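Local atomic coordinates of nucleoporin NUP159 (Saccharomyces cerevisiae, PDB entry 1XIP), a protein that is a component of the nuclear pore complex and, through its N-terminal beta-propeller domain, tethers the helicase Dbp5 to the pore for mRNA export. Residues N172-V177 with F184-W189; F19-Q24 with S374-G379. One frame throughout, in Å; residues are numbered along the deposited sequence.

Overall arrangement
Both contacts pair antiparallel strands within blades of the N-terminal beta-propeller, on opposite sides of the chain's centre, with their own centres about 33 Å apart. They share no element. Interaction 1 joins consecutive strands of one hairpin, 174-179 and 184-190, in the middle of a four-stranded sheet. Interaction 2 joins strands from near the chain's two ends, laying strand 18-26 along strand 374-381 as an outermost strand of another sheet, and interaction 1 falls inside the long loop thus closed. Each is partly buried. The hairpin keeps a regular register and adds a bond between side chains; the closing pair carries a beta bulge, and its direct hydrogen bonds are all between backbones.

Interaction 1. Residues N172-V177 with F184-W189; sequences NSQLAV and FQSFAW
Gln174 reaches across the hairpin to Ser186 with a bond that lies outside the backbone pairing. Its CG is anti to the backbone N (chi1 -159°) and the chain beyond is extended; NE2 then donates to Ser186 OG at 2.9 Å, almost straight at 174°, with the hydroxyl oxygen in the plane of the amide. A second, weak bond runs from the same NE2 to Pro224 O, just before strand 226-232 of the next sheet, while CG passes 3.6 Å from Phe187 O. An alanine in place of Gln174 would probably leave Ser186 OG without this donor and Pro224 O without its weak one. Between the backbones, Leu175 and Phe187 exchange two bonds, Leu175 N to Phe187 O at 3.0 Å and Phe187 N to Leu175 O at 2.8 Å; Val177 and Gln185 do the same at the next hydrogen-bonded pair, two residues along. At the other end Trp189 N donates to Ser173 O at 2.7 Å, approaching from well above the carbonyl plane. Leu175 O also lies at the ring edge of Phe187, 3.3 Å from CD2. On the side of Leu175, Val177 and Phe187 the contacts between side chains are apolar: Leu175 CD2 packs 3.6 Å from Trp189 CE3, the two side chains crossing obliquely, and Val177 CG2 approaches Phe187 CE2 at 4.3 Å. The chemistry is therefore split by face. The buried amide N-H of Gln174 is taken up on one side, whereas hydrocarbon and aromatic groups pack on the opposite side, where Phe187 and Gln185 remain partly exposed.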
loop_
_atom_site.group_PDB
_atom_site.type_symbol
_atom_site.label_atom_id
_atom_site.label_comp_id
_atom_site.label_asym_id
_atom_site.label_seq_id
_atom_site.Cartn_x
_atom_site.Cartn_y
_atom_site.Cartn_z
ATOM N N ASN A 172 -8.865 -6.955 9.417
ATOM C CA ASN A 172 -10.067 -6.983 10.214
ATOM C C ASN A 172 -9.873 -7.480 11.651
ATOM O O ASN A 172 -10.672 -7.158 12.522
ATOM C CB ASN A 172 -11.125 -7.824 9.527
ATOM C CG ASN A 172 -12.503 -7.432 9.944
ATOM O OD1 ASN A 172 -13.061 -7.994 10.892
ATOM N ND2 ASN A 172 -13.062 -6.432 9.268
ATOM N N SER A 173 -8.814 -8.254 11.894
ATOM C CA SER A 173 -8.647 -8.937 13.181
ATOM C C SER A 173 -7.262 -8.830 13.816
ATOM O O SER A 173 -7.073 -9.254 14.951
ATOM C CB SER A 173 -9.053 -10.401 13.053
ATOM O OG SER A 173 -8.317 -11.032 12.029
ATOM N N GLN A 174 -6.306 -8.244 13.094
ATOM C CA GLN A 174 -4.932 -8.113 13.589
ATOM C C GLN A 174 -4.367 -6.704 13.392
ATOM O O GLN A 174 -4.755 -6.004 12.461
ATOM C CB GLN A 174 -4.052 -9.125 12.879
ATOM C CG GLN A 174 -2.764 -9.470 13.579
ATOM C CD GLN A 174 -1.936 -10.448 12.758
ATOM O OE1 GLN A 174 -2.385 -10.910 11.694
ATOM N NE2 GLN A 174 -0.733 -10.779 13.246
ATOM N N LEU A 175 -3.459 -6.298 14.280
ATOM C CA LEU A 175 -2.696 -5.048 14.142
ATOM C C LEU A 175 -1.227 -5.308 14.440
ATOM O O LEU A 175 -0.870 -5.728 15.548
ATOM C CB LEU A 175 -3.239 -3.949 15.079
ATOM C CG LEU A 175 -2.635 -2.518 15.207
ATOM C CD1 LEU A 175 -1.557 -2.162 14.215
ATOM C CD2 LEU A 175 -3.730 -1.466 15.124
ATOM N N ALA A 176 -0.383 -5.070 13.441
ATOM C CA ALA A 176 1.062 -5.222 13.589
ATOM C C ALA A 176 1.778 -3.863 13.657
ATOM O O ALA A 176 1.377 -2.893 13.024
ATOM C CB ALA A 176 1.617 -6.056 12.459
ATOM N N VAL A 177 2.859 -3.819 14.414
ATOM C CA VAL A 177 3.583 -2.582 14.658
ATOM C C VAL A 177 5.095 -2.852 14.529
ATOM O O VAL A 177 5.598 -3.862 15.043
ATOM C CB VAL A 177 3.206 -2.038 16.065
ATOM C CG1 VAL A 177 4.245 -1.102 16.606
ATOM C CG2 VAL A 177 1.829 -1.366 16.028
ATOM N N PHE A 184 9.157 -5.890 16.899
ATOM C CA PHE A 184 7.823 -6.097 16.365
ATOM C C PHE A 184 6.789 -6.399 17.446
ATOM O O PHE A 184 7.095 -7.000 18.483
ATOM C CB PHE A 184 7.850 -7.253 15.389
ATOM C CG PHE A 184 8.641 -6.982 14.162
ATOM C CD1 PHE A 184 8.000 -6.621 12.981
ATOM C CD2 PHE A 184 10.022 -7.115 14.168
ATOM C CE1 PHE A 184 8.734 -6.374 11.822
ATOM C CE2 PHE A 184 10.764 -6.869 13.027
ATOM C CZ PHE A 184 10.123 -6.495 11.847
ATOM N N GLN A 185 5.558 -5.996 17.185
ATOM C CA GLN A 185 4.459 -6.290 18.078
ATOM C C GLN A 185 3.206 -6.580 17.290
ATOM O O GLN A 185 2.954 -5.977 16.254
ATOM C CB GLN A 185 4.223 -5.129 19.017
ATOM C CG GLN A 185 5.085 -5.164 20.257
ATOM C CD GLN A 185 4.801 -4.006 21.164
ATOM O OE1 GLN A 185 3.689 -3.477 21.164
ATOM N NE2 GLN A 185 5.796 -3.590 21.932
ATOM N N SER A 186 2.421 -7.512 17.792
ATOM C CA SER A 186 1.226 -7.949 17.118
ATOM C C SER A 186 0.098 -8.004 18.115
ATOM O O SER A 186 0.288 -8.425 19.245
ATOM C CB SER A 186 1.459 -9.324 16.505
ATOM O OG SER A 186 0.319 -9.764 15.802
ATOM N N PHE A 187 -1.082 -7.563 17.705
ATOM C CA PHE A 187 -2.232 -7.537 18.604
ATOM C C PHE A 187 -3.431 -8.168 17.940
ATOM O O PHE A 187 -3.618 -8.046 16.733
ATOM C CB PHE A 187 -2.614 -6.106 18.963
ATOM C CG PHE A 187 -1.487 -5.275 19.512
ATOM C CD1 PHE A 187 -1.423 -4.983 20.875
ATOM C CD2 PHE A 187 -0.523 -4.732 18.665
ATOM C CE1 PHE A 187 -0.404 -4.199 21.386
ATOM C CE2 PHE A 187 0.497 -3.950 19.167
ATOM C CZ PHE A 187 0.558 -3.681 20.529
ATOM N N ALA A 188 -4.261 -8.824 18.728
ATOM C CA ALA A 188 -5.606 -9.131 18.277
ATOM C C ALA A 188 -6.378 -7.809 18.220
ATOM O O ALA A 188 -6.275 -6.980 19.133
ATOM C CB ALA A 188 -6.263 -10.098 19.212
ATOM N N TRP A 189 -7.117 -7.613 17.128
ATOM C CA TRP A 189 -7.832 -6.367 16.875
ATOM C C TRP A 189 -9.354 -6.579 16.667
ATOM O O TRP A 189 -9.779 -7.393 15.833
ATOM C CB TRP A 189 -7.217 -5.655 15.664
ATOM C CG TRP A 189 -7.961 -4.429 15.268
ATOM C CD1 TRP A 189 -9.007 -4.351 14.392
ATOM C CD2 TRP A 189 -7.744 -3.102 15.752
ATOM N NE1 TRP A 189 -9.455 -3.055 14.302
ATOM C CE2 TRP A 189 -8.697 -2.266 15.128
ATOM C CE3 TRP A 189 -6.842 -2.531 16.659
ATOM C CZ2 TRP A 189 -8.765 -0.885 15.370
ATOM C CZ3 TRP A 189 -6.910 -1.172 16.903
ATOM C CH2 TRP A 189 -7.864 -0.360 16.256
#

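Interaction 2. Residues F19-Q24 with S374-G379; sequences FKFLGQ and SLQIVG
Gln376 touches both Phe21 and Gln24, and its side chain can be followed outward past both. CB has Gln24 OE1 at 3.2 Å. CG, anti to the backbone N (chi1 -179°), comes within 3.7 Å of Phe21 CE1 while staying close to the same Gln24 oxygen. CD is a little farther from both neighbours, and at the tip the amide divides. Gln376 OE1 is 3.7 Å from Gln24 OE1, a contact without a hydrogen bond. Gln376 NE2 meets the ring edge of Phe21, 3.6 Å from Phe21 CD1 and near the ring plane. The Phe21 and Gln376 side chains cross at about a right angle, with ring and amide planes 58° apart. NE2 finds its hydrogen-bond acceptor outside the pair, in Val324 O.

The backbones are joined by paired bonds between Lys20 and Gly379, followed by a classic beta bulge. Leu22 N donates to Ile377 O at 2.8 Å and Gly23 N adds a weak bond to the same oxygen, so two residues of one strand face a single residue of the other. Ile377 N donates to Gly23 O at 2.9 Å. Gly23 has backbone angles at which a side-chain carbon would collide with the carbonyl oxygen of Leu22. Leu22, at the bulge, points toward the partner strand and sets its CB 3.7 Å from Ile377 CG2.

Strand 374-381 is flanked by 18-26 and 365-370, so the N-terminal strand forms the outer edge of a sheet otherwise built from the C-terminal part, a Velcro-like propeller closure. Helix 65-73 packs on the Leu22 and Ile377 side through Arg69, Ile72 and Thr73, and the loop holding Ala323, Leu325 and Pro326 meets Phe19, Gln24, Gln376 and Val378.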
loop_
_atom_site.group_PDB
_atom_site.type_symbol
_atom_site.label_atom_id
_atom_site.label_comp_id
_atom_site.label_asym_id
_atom_site.label_seq_id
_atom_site.Cartn_x
_atom_site.Cartn_y
_atom_site.Cartn_z
ATOM N N PHE A 19 0.588 -12.194 -15.286
ATOM C CA PHE A 19 -0.155 -10.971 -15.503
ATOM C C PHE A 19 -0.438 -10.782 -16.988
ATOM O O PHE A 19 0.380 -11.135 -17.834
ATOM C CB PHE A 19 0.620 -9.787 -14.957
ATOM C CG PHE A 19 0.760 -9.788 -13.460
ATOM C CD1 PHE A 19 -0.233 -9.227 -12.647
ATOM C CD2 PHE A 19 1.890 -10.328 -12.857
ATOM C CE1 PHE A 19 -0.094 -9.211 -11.251
ATOM C CE2 PHE A 19 2.034 -10.317 -11.488
ATOM C CZ PHE A 19 1.041 -9.752 -10.676
ATOM N N LYS A 20 -1.623 -10.260 -17.291
ATOM C CA LYS A 20 -1.985 -9.864 -18.645
ATOM C C LYS A 20 -2.156 -8.353 -18.656
ATOM O O LYS A 20 -3.028 -7.821 -17.962
ATOM C CB LYS A 20 -3.280 -10.549 -19.082
ATOM C CG LYS A 20 -3.291 -10.953 -20.546
ATOM C CD LYS A 20 -3.904 -9.863 -21.448
ATOM C CE LYS A 20 -3.385 -9.971 -22.897
ATOM N NZ LYS A 20 -4.399 -10.536 -23.862
ATOM N N PHE A 21 -1.296 -7.663 -19.409
ATOM C CA PHE A 21 -1.326 -6.206 -19.496
ATOM C C PHE A 21 -2.560 -5.740 -20.246
ATOM O O PHE A 21 -2.670 -5.909 -21.463
ATOM C CB PHE A 21 -0.089 -5.678 -20.197
ATOM C CG PHE A 21 -0.063 -4.182 -20.311
ATOM C CD1 PHE A 21 0.162 -3.379 -19.173
ATOM C CD2 PHE A 21 -0.275 -3.553 -21.546
ATOM C CE1 PHE A 21 0.188 -1.977 -19.282
ATOM C CE2 PHE A 21 -0.250 -2.147 -21.654
ATOM C CZ PHE A 21 -0.014 -1.364 -20.533
ATOM N N LEU A 22 -3.496 -5.161 -19.519
ATOM C CA LEU A 22 -4.742 -4.771 -20.129
ATOM C C LEU A 22 -4.681 -3.377 -20.778
ATOM O O LEU A 22 -5.321 -3.149 -21.806
ATOM C CB LEU A 22 -5.895 -4.908 -19.134
ATOM C CG LEU A 22 -6.886 -6.044 -19.413
ATOM C CD1 LEU A 22 -6.193 -7.303 -19.864
ATOM C CD2 LEU A 22 -7.723 -6.330 -18.202
ATOM N N GLY A 23 -3.918 -2.459 -20.186
ATOM C CA GLY A 23 -3.681 -1.142 -20.783
ATOM C C GLY A 23 -3.215 -0.063 -19.804
ATOM O O GLY A 23 -3.161 -0.280 -18.584
ATOM N N GLN A 24 -2.891 1.108 -20.354
ATOM C CA GLN A 24 -2.302 2.199 -19.576
ATOM C C GLN A 24 -2.565 3.554 -20.210
ATOM O O GLN A 24 -2.380 3.722 -21.412
ATOM C CB GLN A 24 -0.811 2.007 -19.502
ATOM C CG GLN A 24 -0.133 2.862 -18.502
ATOM C CD GLN A 24 1.104 2.181 -17.969
ATOM O OE1 GLN A 24 1.250 2.003 -16.742
ATOM N NE2 GLN A 24 1.998 1.764 -18.886
ATOM N N SER A 374 -0.669 8.308 -14.300
ATOM C CA SER A 374 -0.945 7.236 -15.231
ATOM C C SER A 374 -1.526 6.057 -14.481
ATOM O O SER A 374 -1.123 5.776 -13.350
ATOM C CB SER A 374 0.324 6.834 -15.958
ATOM O OG SER A 374 0.003 6.058 -17.099
ATOM N N LEU A 375 -2.492 5.384 -15.102
ATOM C CA LEU A 375 -3.124 4.225 -14.502
ATOM C C LEU A 375 -2.943 3.025 -15.393
ATOM O O LEU A 375 -3.169 3.089 -16.598
ATOM C CB LEU A 375 -4.624 4.465 -14.231
ATOM C CG LEU A 375 -5.299 3.372 -13.363
ATOM C CD1 LEU A 375 -6.055 3.965 -12.251
ATOM C CD2 LEU A 375 -6.186 2.457 -14.146
ATOM N N GLN A 376 -2.571 1.919 -14.775
ATOM C CA GLN A 376 -2.333 0.669 -15.459
ATOM C C GLN A 376 -3.348 -0.383 -14.964
ATOM O O GLN A 376 -3.618 -0.473 -13.750
ATOM C CB GLN A 376 -0.928 0.230 -15.137
ATOM C CG GLN A 376 -0.503 -1.033 -15.775
ATOM C CD GLN A 376 0.879 -1.495 -15.305
ATOM O OE1 GLN A 376 1.501 -0.865 -14.415
ATOM N NE2 GLN A 376 1.366 -2.597 -15.893
ATOM N N ILE A 377 -3.922 -1.153 -15.890
ATOM C CA ILE A 377 -4.749 -2.297 -15.503
ATOM C C ILE A 377 -4.053 -3.591 -15.881
ATOM O O ILE A 377 -3.642 -3.779 -17.031
ATOM C CB ILE A 377 -6.163 -2.265 -16.139
ATOM C CG1 ILE A 377 -6.958 -1.042 -15.675
ATOM C CG2 ILE A 377 -6.928 -3.559 -15.797
ATOM C CD1 ILE A 377 -8.357 -0.972 -16.267
ATOM N N VAL A 378 -3.947 -4.485 -14.902
ATOM C CA VAL A 378 -3.226 -5.736 -15.061
ATOM C C VAL A 378 -4.097 -6.904 -14.546
ATOM O O VAL A 378 -4.482 -6.950 -13.375
ATOM C CB VAL A 378 -1.846 -5.657 -14.324
ATOM C CG1 VAL A 378 -1.160 -6.939 -14.362
ATOM C CG2 VAL A 378 -0.954 -4.622 -14.963
ATOM N N GLY A 379 -4.439 -7.826 -15.428
ATOM C CA GLY A 379 -5.190 -8.995 -15.013
ATOM C C GLY A 379 -4.265 -10.094 -14.531
ATOM O O GLY A 379 -3.374 -10.510 -15.266
#